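Local coordinates for APC3568 protein (Geobacillus stearothermophilus, PDB 1RFZ) that is of unknown function, though its family is generally assigned phosphatidylglycerophosphatase activity, which it may share, at residues M9-L20 with I58-L68. Numbering follows the deposited sequence.
With SO4 (sulfate ion), chain F.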
HETATM    1  N   MSE A   9     -18.179 -16.045   5.531  1.00 57.73           N
HETATM    2  CA  MSE A   9     -17.441 -15.203   4.598  1.00 59.41           C
HETATM    3  C   MSE A   9     -18.097 -14.975   3.247  1.00 56.88           C
HETATM    4  O   MSE A   9     -17.734 -14.042   2.542  1.00 59.15           O
HETATM    5  CB  MSE A   9     -16.018 -15.737   4.398  1.00 64.72           C
HETATM    6  CG  MSE A   9     -15.099 -15.530   5.611  1.00 70.23           C
HETATM    7 SE   MSE A   9     -15.161 -13.728   6.382  1.00 80.80          SE
HETATM    8  CE  MSE A   9     -16.234 -14.090   7.926  1.00 82.48           C
ATOM      9  N   ASN A  10     -19.068 -15.810   2.889  1.00 55.09           N
ATOM     10  CA  ASN A  10     -19.770 -15.657   1.621  1.00 51.38           C
ATOM     11  C   ASN A  10     -21.114 -14.971   1.793  1.00 50.76           C
ATOM     12  O   ASN A  10     -21.900 -14.901   0.843  1.00 49.08           O
ATOM     13  CB  ASN A  10     -20.002 -17.007   0.964  1.00 51.04           C
ATOM     14  CG  ASN A  10     -18.717 -17.731   0.655  1.00 52.65           C
ATOM     15  OD1 ASN A  10     -17.630 -17.146   0.675  1.00 54.22           O
ATOM     16  ND2 ASN A  10     -18.829 -19.020   0.356  1.00 56.73           N
ATOM     17  N   ASN A  11     -21.392 -14.462   2.993  1.00 49.30           N
ATOM     18  CA  ASN A  11     -22.668 -13.803   3.216  1.00 49.01           C
ATOM     19  C   ASN A  11     -22.616 -12.456   3.905  1.00 48.97           C
ATOM     20  O   ASN A  11     -23.485 -12.121   4.724  1.00 48.82           O
ATOM     21  CB  ASN A  11     -23.590 -14.760   3.942  1.00 49.98           C
ATOM     22  CG  ASN A  11     -23.936 -15.948   3.080  1.00 51.13           C
ATOM     23  OD1 ASN A  11     -24.659 -15.820   2.089  1.00 47.67           O
ATOM     24  ND2 ASN A  11     -23.393 -17.111   3.428  1.00 51.83           N
ATOM     25  N   LEU A  12     -21.614 -11.669   3.505  1.00 48.66           N
ATOM     26  CA  LEU A  12     -21.382 -10.346   4.049  1.00 48.66           C
ATOM     27  C   LEU A  12     -21.958  -9.210   3.222  1.00 48.96           C
ATOM     28  O   LEU A  12     -22.225  -8.141   3.763  1.00 50.35           O
ATOM     29  CB  LEU A  12     -19.882 -10.110   4.223  1.00 51.15           C
ATOM     30  CG  LEU A  12     -19.062 -11.168   4.970  1.00 51.70           C
ATOM     31  CD1 LEU A  12     -17.662 -10.619   5.136  1.00 51.10           C
ATOM     32  CD2 LEU A  12     -19.674 -11.508   6.333  1.00 49.80           C
ATOM     33  N   GLU A  13     -22.159  -9.424   1.923  1.00 50.05           N
ATOM     34  CA  GLU A  13     -22.673  -8.355   1.072  1.00 51.54           C
ATOM     35  C   GLU A  13     -23.993  -7.746   1.521  1.00 53.58           C
ATOM     36  O   GLU A  13     -24.093  -6.528   1.659  1.00 53.21           O
ATOM     37  CB  GLU A  13     -22.809  -8.811  -0.373  1.00 53.33           C
ATOM     38  CG  GLU A  13     -22.822  -7.627  -1.326  1.00 57.14           C
ATOM     39  CD  GLU A  13     -23.076  -8.015  -2.766  1.00 59.49           C
ATOM     40  OE1 GLU A  13     -22.578  -9.084  -3.189  1.00 61.43           O
ATOM     41  OE2 GLU A  13     -23.763  -7.237  -3.471  1.00 61.37           O
ATOM     42  N   GLN A  14     -25.011  -8.563   1.759  1.00 55.29           N
ATOM     43  CA  GLN A  14     -26.294  -8.010   2.183  1.00 56.58           C
ATOM     44  C   GLN A  14     -26.189  -7.146   3.437  1.00 59.28           C
ATOM     45  O   GLN A  14     -26.683  -6.021   3.470  1.00 57.42           O
ATOM     46  CB  GLN A  14     -27.304  -9.124   2.434  1.00 52.96           C
ATOM     47  CG  GLN A  14     -28.591  -8.634   3.064  1.00 50.32           C
ATOM     48  CD  GLN A  14     -29.563  -9.765   3.304  1.00 50.48           C
ATOM     49  OE1 GLN A  14     -30.050 -10.387   2.359  1.00 48.79           O
ATOM     50  NE2 GLN A  14     -29.842 -10.049   4.570  1.00 47.94           N
ATOM     51  N   THR A  15     -25.547  -7.687   4.468  1.00 61.82           N
ATOM     52  CA  THR A  15     -25.384  -6.971   5.728  1.00 65.86           C
ATOM     53  C   THR A  15     -24.600  -5.674   5.558  1.00 64.34           C
ATOM     54  O   THR A  15     -24.914  -4.665   6.184  1.00 65.01           O
ATOM     55  CB  THR A  15     -24.681  -7.862   6.767  1.00 68.88           C
ATOM     56  OG1 THR A  15     -25.546  -8.952   7.113  1.00 73.70           O
ATOM     57  CG2 THR A  15     -24.338  -7.069   8.016  1.00 71.89           C
ATOM     58  N   ALA A  16     -23.585  -5.702   4.706  1.00 63.81           N
ATOM     59  CA  ALA A  16     -22.779  -4.521   4.466  1.00 61.59           C
ATOM     60  C   ALA A  16     -23.615  -3.461   3.766  1.00 62.54           C
ATOM     61  O   ALA A  16     -23.415  -2.259   3.971  1.00 60.09           O
ATOM     62  CB  ALA A  16     -21.589  -4.879   3.638  1.00 59.88           C
ATOM     63  N   ARG A  17     -24.561  -3.903   2.942  1.00 64.14           N
ATOM     64  CA  ARG A  17     -25.439  -2.971   2.238  1.00 66.78           C
ATOM     65  C   ARG A  17     -26.423  -2.336   3.207  1.00 69.68           C
ATOM     66  O   ARG A  17     -26.666  -1.133   3.159  1.00 71.46           O
ATOM     67  CB  ARG A  17     -26.213  -3.679   1.123  1.00 64.73           C
ATOM     68  CG  ARG A  17     -25.437  -3.863  -0.157  1.00 63.14           C
ATOM     69  CD  ARG A  17     -26.133  -4.812  -1.119  1.00 63.36           C
ATOM     70  NE  ARG A  17     -25.420  -4.898  -2.396  1.00 64.05           N
ATOM     71  CZ  ARG A  17     -25.480  -3.971  -3.353  1.00 63.18           C
ATOM     72  NH1 ARG A  17     -26.231  -2.886  -3.186  1.00 62.88           N
ATOM     73  NH2 ARG A  17     -24.776  -4.118  -4.469  1.00 59.94           N
ATOM     74  N   ARG A  18     -26.986  -3.149   4.094  1.00 73.03           N
ATOM     75  CA  ARG A  18     -27.950  -2.647   5.060  1.00 76.91           C
ATOM     76  C   ARG A  18     -27.307  -1.582   5.956  1.00 74.86           C
ATOM     77  O   ARG A  18     -27.813  -0.467   6.055  1.00 75.81           O
ATOM     78  CB  ARG A  18     -28.495  -3.806   5.901  1.00 83.45           C
ATOM     79  CG  ARG A  18     -29.798  -3.504   6.626  1.00 91.62           C
ATOM     80  CD  ARG A  18     -30.225  -4.705   7.438  1.00 99.62           C
ATOM     81  NE  ARG A  18     -29.131  -5.166   8.290  1.00107.01           N
ATOM     82  CZ  ARG A  18     -29.194  -6.228   9.086  1.00110.66           C
ATOM     83  NH1 ARG A  18     -30.307  -6.954   9.147  1.00111.66           N
ATOM     84  NH2 ARG A  18     -28.141  -6.565   9.825  1.00111.51           N
ATOM     85  N   TRP A  19     -26.193  -1.925   6.599  1.00 71.89           N
ATOM     86  CA  TRP A  19     -25.498  -0.978   7.461  1.00 68.40           C
ATOM     87  C   TRP A  19     -25.309   0.354   6.740  1.00 68.96           C
ATOM     88  O   TRP A  19     -25.594   1.414   7.311  1.00 68.11           O
ATOM     89  CB  TRP A  19     -24.135  -1.533   7.882  1.00 65.94           C
ATOM     90  CG  TRP A  19     -24.210  -2.662   8.882  1.00 63.60           C
ATOM     91  CD1 TRP A  19     -25.257  -3.508   9.072  1.00 62.24           C
ATOM     92  CD2 TRP A  19     -23.153  -3.138   9.738  1.00 61.13           C
ATOM     93  NE1 TRP A  19     -24.921  -4.484   9.978  1.00 60.64           N
ATOM     94  CE2 TRP A  19     -23.636  -4.283  10.400  1.00 59.84           C
ATOM     95  CE3 TRP A  19     -21.847  -2.708  10.003  1.00 61.29           C
ATOM     96  CZ2 TRP A  19     -22.859  -5.011  11.310  1.00 59.07           C
ATOM     97  CZ3 TRP A  19     -21.072  -3.436  10.915  1.00 61.23           C
ATOM     98  CH2 TRP A  19     -21.585  -4.574  11.553  1.00 59.20           C
ATOM     99  N   LEU A  20     -24.834   0.305   5.493  1.00 68.27           N
ATOM    100  CA  LEU A  20     -24.623   1.534   4.712  1.00 68.17           C
ATOM    101  C   LEU A  20     -25.890   2.376   4.676  1.00 69.41           C
ATOM    102  O   LEU A  20     -25.840   3.591   4.845  1.00 68.02           O
ATOM    103  CB  LEU A  20     -24.187   1.216   3.270  1.00 65.57           C
ATOM    104  CG  LEU A  20     -22.754   0.728   3.015  1.00 62.60           C
ATOM    105  CD1 LEU A  20     -22.461   0.737   1.521  1.00 61.79           C
ATOM    106  CD2 LEU A  20     -21.780   1.639   3.730  1.00 58.74           C
ATOM    107  N   ILE A  58     -18.816  -3.239  -4.075  1.00 51.44           N
ATOM    108  CA  ILE A  58     -19.446  -3.710  -2.857  1.00 49.54           C
ATOM    109  C   ILE A  58     -19.575  -5.231  -2.803  1.00 50.24           C
ATOM    110  O   ILE A  58     -19.569  -5.826  -1.717  1.00 52.05           O
ATOM    111  CB  ILE A  58     -20.801  -2.992  -2.669  1.00 46.86           C
ATOM    112  CG1 ILE A  58     -20.528  -1.552  -2.203  1.00 45.28           C
ATOM    113  CG2 ILE A  58     -21.665  -3.713  -1.651  1.00 46.07           C
ATOM    114  CD1 ILE A  58     -21.696  -0.587  -2.331  1.00 40.90           C
ATOM    115  N   SER A  59     -19.651  -5.870  -3.964  1.00 50.37           N
ATOM    116  CA  SER A  59     -19.745  -7.337  -4.026  1.00 51.89           C
ATOM    117  C   SER A  59     -18.462  -8.060  -3.576  1.00 53.14           C
ATOM    118  O   SER A  59     -18.437  -9.286  -3.480  1.00 51.82           O
ATOM    119  CB  SER A  59     -20.050  -7.766  -5.452  1.00 52.12           C
ATOM    120  OG  SER A  59     -18.992  -7.374  -6.308  1.00 51.79           O
ATOM    121  N   LYS A  60     -17.406  -7.288  -3.328  1.00 56.48           N
ATOM    122  CA  LYS A  60     -16.101  -7.800  -2.911  1.00 59.37           C
ATOM    123  C   LYS A  60     -15.924  -7.965  -1.397  1.00 58.56           C
ATOM    124  O   LYS A  60     -16.145  -7.026  -0.644  1.00 60.59           O
ATOM    125  CB  LYS A  60     -14.993  -6.859  -3.411  1.00 63.55           C
ATOM    126  CG  LYS A  60     -14.406  -7.176  -4.771  1.00 64.52           C
ATOM    127  CD  LYS A  60     -15.185  -6.554  -5.891  1.00 70.41           C
ATOM    128  CE  LYS A  60     -14.472  -6.792  -7.209  1.00 76.61           C
ATOM    129  NZ  LYS A  60     -14.239  -8.242  -7.471  1.00 79.14           N
ATOM    130  N   ARG A  61     -15.490  -9.145  -0.964  1.00 59.16           N
ATOM    131  CA  ARG A  61     -15.267  -9.414   0.455  1.00 63.82           C
ATOM    132  C   ARG A  61     -14.318  -8.387   1.077  1.00 60.10           C
ATOM    133  O   ARG A  61     -14.603  -7.811   2.135  1.00 62.47           O
ATOM    134  CB  ARG A  61     -14.667 -10.809   0.655  1.00 72.22           C
ATOM    135  CG  ARG A  61     -15.554 -11.951   0.213  1.00 82.64           C
ATOM    136  CD  ARG A  61     -14.777 -13.259   0.173  1.00 94.50           C
ATOM    137  NE  ARG A  61     -15.575 -14.346  -0.385  1.00104.57           N
ATOM    138  CZ  ARG A  61     -15.072 -15.503  -0.803  1.00110.03           C
ATOM    139  NH1 ARG A  61     -13.768 -15.724  -0.724  1.00112.97           N
ATOM    140  NH2 ARG A  61     -15.869 -16.437  -1.305  1.00112.79           N
ATOM    141  N   GLU A  62     -13.184  -8.163   0.425  1.00 57.08           N
ATOM    142  CA  GLU A  62     -12.213  -7.217   0.951  1.00 54.10           C
ATOM    143  C   GLU A  62     -12.885  -5.902   1.328  1.00 50.05           C
ATOM    144  O   GLU A  62     -12.547  -5.306   2.338  1.00 50.33           O
ATOM    145  CB  GLU A  62     -11.088  -6.967  -0.062  1.00 55.88           C
ATOM    146  CG  GLU A  62     -10.106  -5.908   0.415  1.00 62.61           C
ATOM    147  CD  GLU A  62      -8.635  -6.351   0.400  1.00 68.01           C
ATOM    148  OE1 GLU A  62      -8.329  -7.453   0.910  1.00 68.95           O
ATOM    149  OE2 GLU A  62      -7.780  -5.575  -0.105  1.00 71.95           O
ATOM    150  N   VAL A  63     -13.855  -5.477   0.523  1.00 46.23           N
ATOM    151  CA  VAL A  63     -14.577  -4.234   0.730  1.00 41.70           C
ATOM    152  C   VAL A  63     -15.630  -4.369   1.811  1.00 45.98           C
ATOM    153  O   VAL A  63     -15.929  -3.412   2.520  1.00 46.33           O
ATOM    154  CB  VAL A  63     -15.287  -3.800  -0.552  1.00 37.90           C
ATOM    155  CG1 VAL A  63     -16.044  -2.489  -0.325  1.00 35.73           C
ATOM    156  CG2 VAL A  63     -14.286  -3.658  -1.673  1.00 37.76           C
ATOM    157  N   GLN A  64     -16.239  -5.544   1.903  1.00 48.96           N
ATOM    158  CA  GLN A  64     -17.250  -5.782   2.917  1.00 49.65           C
ATOM    159  C   GLN A  64     -16.471  -5.728   4.208  1.00 49.23           C
ATOM    160  O   GLN A  64     -16.789  -4.965   5.116  1.00 47.79           O
ATOM    161  CB  GLN A  64     -17.867  -7.179   2.759  1.00 51.93           C
ATOM    162  CG  GLN A  64     -19.069  -7.289   1.829  1.00 52.69           C
ATOM    163  CD  GLN A  64     -18.919  -8.415   0.806  1.00 53.72           C
ATOM    164  OE1 GLN A  64     -18.362  -9.479   1.108  1.00 49.83           O
ATOM    165  NE2 GLN A  64     -19.426  -8.184  -0.409  1.00 51.74           N
ATOM    166  N   ASN A  65     -15.436  -6.556   4.266  1.00 49.07           N
ATOM    167  CA  ASN A  65     -14.583  -6.629   5.434  1.00 51.48           C
ATOM    168  C   ASN A  65     -14.236  -5.224   5.891  1.00 53.85           C
ATOM    169  O   ASN A  65     -14.136  -4.950   7.099  1.00 56.16           O
ATOM    170  CB  ASN A  65     -13.303  -7.407   5.110  1.00 48.02           C
ATOM    171  CG  ASN A  65     -13.520  -8.899   5.124  1.00 47.05           C
ATOM    172  OD1 ASN A  65     -14.580  -9.370   5.528  1.00 48.42           O
ATOM    173  ND2 ASN A  65     -12.514  -9.657   4.701  1.00 44.82           N
ATOM    174  N   ALA A  66     -14.062  -4.330   4.921  1.00 55.06           N
ATOM    175  CA  ALA A  66     -13.723  -2.950   5.218  1.00 55.48           C
ATOM    176  C   ALA A  66     -14.965  -2.228   5.713  1.00 56.63           C
ATOM    177  O   ALA A  66     -14.964  -1.668   6.802  1.00 56.26           O
ATOM    178  CB  ALA A  66     -13.173  -2.271   3.981  1.00 55.43           C
ATOM    179  N   ILE A  67     -16.027  -2.260   4.914  1.00 57.26           N
ATOM    180  CA  ILE A  67     -17.263  -1.593   5.278  1.00 58.36           C
ATOM    181  C   ILE A  67     -17.775  -2.018   6.646  1.00 60.43           C
ATOM    182  O   ILE A  67     -18.258  -1.180   7.401  1.00 60.06           O
ATOM    183  CB  ILE A  67     -18.393  -1.859   4.258  1.00 57.26           C
ATOM    184  CG1 ILE A  67     -17.978  -1.392   2.872  1.00 55.09           C
ATOM    185  CG2 ILE A  67     -19.684  -1.139   4.700  1.00 57.08           C
ATOM    186  CD1 ILE A  67     -19.117  -1.447   1.891  1.00 52.83           C
ATOM    187  N   LEU A  68     -17.694  -3.304   6.975  1.00 61.37           N
ATOM    188  CA  LEU A  68     -18.189  -3.739   8.282  1.00 62.39           C
ATOM    189  C   LEU A  68     -17.373  -3.141   9.417  1.00 61.60           C
ATOM    190  O   LEU A  68     -17.917  -2.402  10.242  1.00 61.76           O
ATOM    191  CB  LEU A  68     -18.219  -5.275   8.401  1.00 62.04           C
ATOM    192  CG  LEU A  68     -19.248  -6.019   7.527  1.00 63.15           C
ATOM    193  CD1 LEU A  68     -19.450  -7.414   8.070  1.00 61.76           C
ATOM    194  CD2 LEU A  68     -20.581  -5.285   7.514  1.00 61.93           C
TER
HETATM  195  S   SO4 F 405     -13.832 -11.761  -3.831  1.00 81.07           S
HETATM  196  O1  SO4 F 405     -15.078 -11.681  -4.676  1.00 75.78           O
HETATM  197  O2  SO4 F 405     -13.949 -10.777  -2.709  1.00 76.46           O
HETATM  198  O3  SO4 F 405     -12.628 -11.419  -4.662  1.00 78.48           O
HETATM  199  O4  SO4 F 405     -13.650 -13.152  -3.277  1.00 74.76           O
HETATM  200  O   HOH W   1     -19.770 -12.192   1.740  1.00 52.14           O
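Gln64 lies against the start of helix 13-22, its side chain bent at chi2 to bring the amide beside Leu12 and Glu13. Gln64 NE2 donates to Ile58 O (2.7 Å), lying in that carbonyl's plane, though the bond is bent and Ile58 O is tilted from the amide plane. NE2 of Gln64 also touches Glu13 CB (3.4 Å), amide and carboxylate planes being only 7° apart. Gln64 OE1 accepts a hydrogen bond from a water that also donates to Met9 O and accepts from Leu12 N. Glu13, with CG anti to its backbone N (chi1 -158°), runs out past Ser59; its OE2 presents the anti lone pair to Arg17 NE (3.1 Å), almost in the guanidinium plane. Ile58 CG2 covers one face of that guanidinium, and NH2 donates to Asn55 OD1. Farther along, Leu68 CD2 sits over the six-membered ring of Trp19, a CH-pi contact, and reaches Ala16 CB. Leu20 CD2 meets Ile67 CG2 at 3.6 Å. The Arg61 guanidinium lies beside the Asn10 amide, nearly parallel, with O4 of a sulfate, probably from the crystallisation liquor, over one face; Arg61 N hydrogen-bonds sulfate O2. A leucine replacing Arg61 would probably take the positive charge from Asn10 OD1 and sulfate O4, leaving the backbone bond. Axes of 13-20 and 61-68 cross at 41°; their later turns pack through apolar side chains, while Ile58 O and the water satisfy both ends of the buried Gln64 amide, probably fixing its rotation.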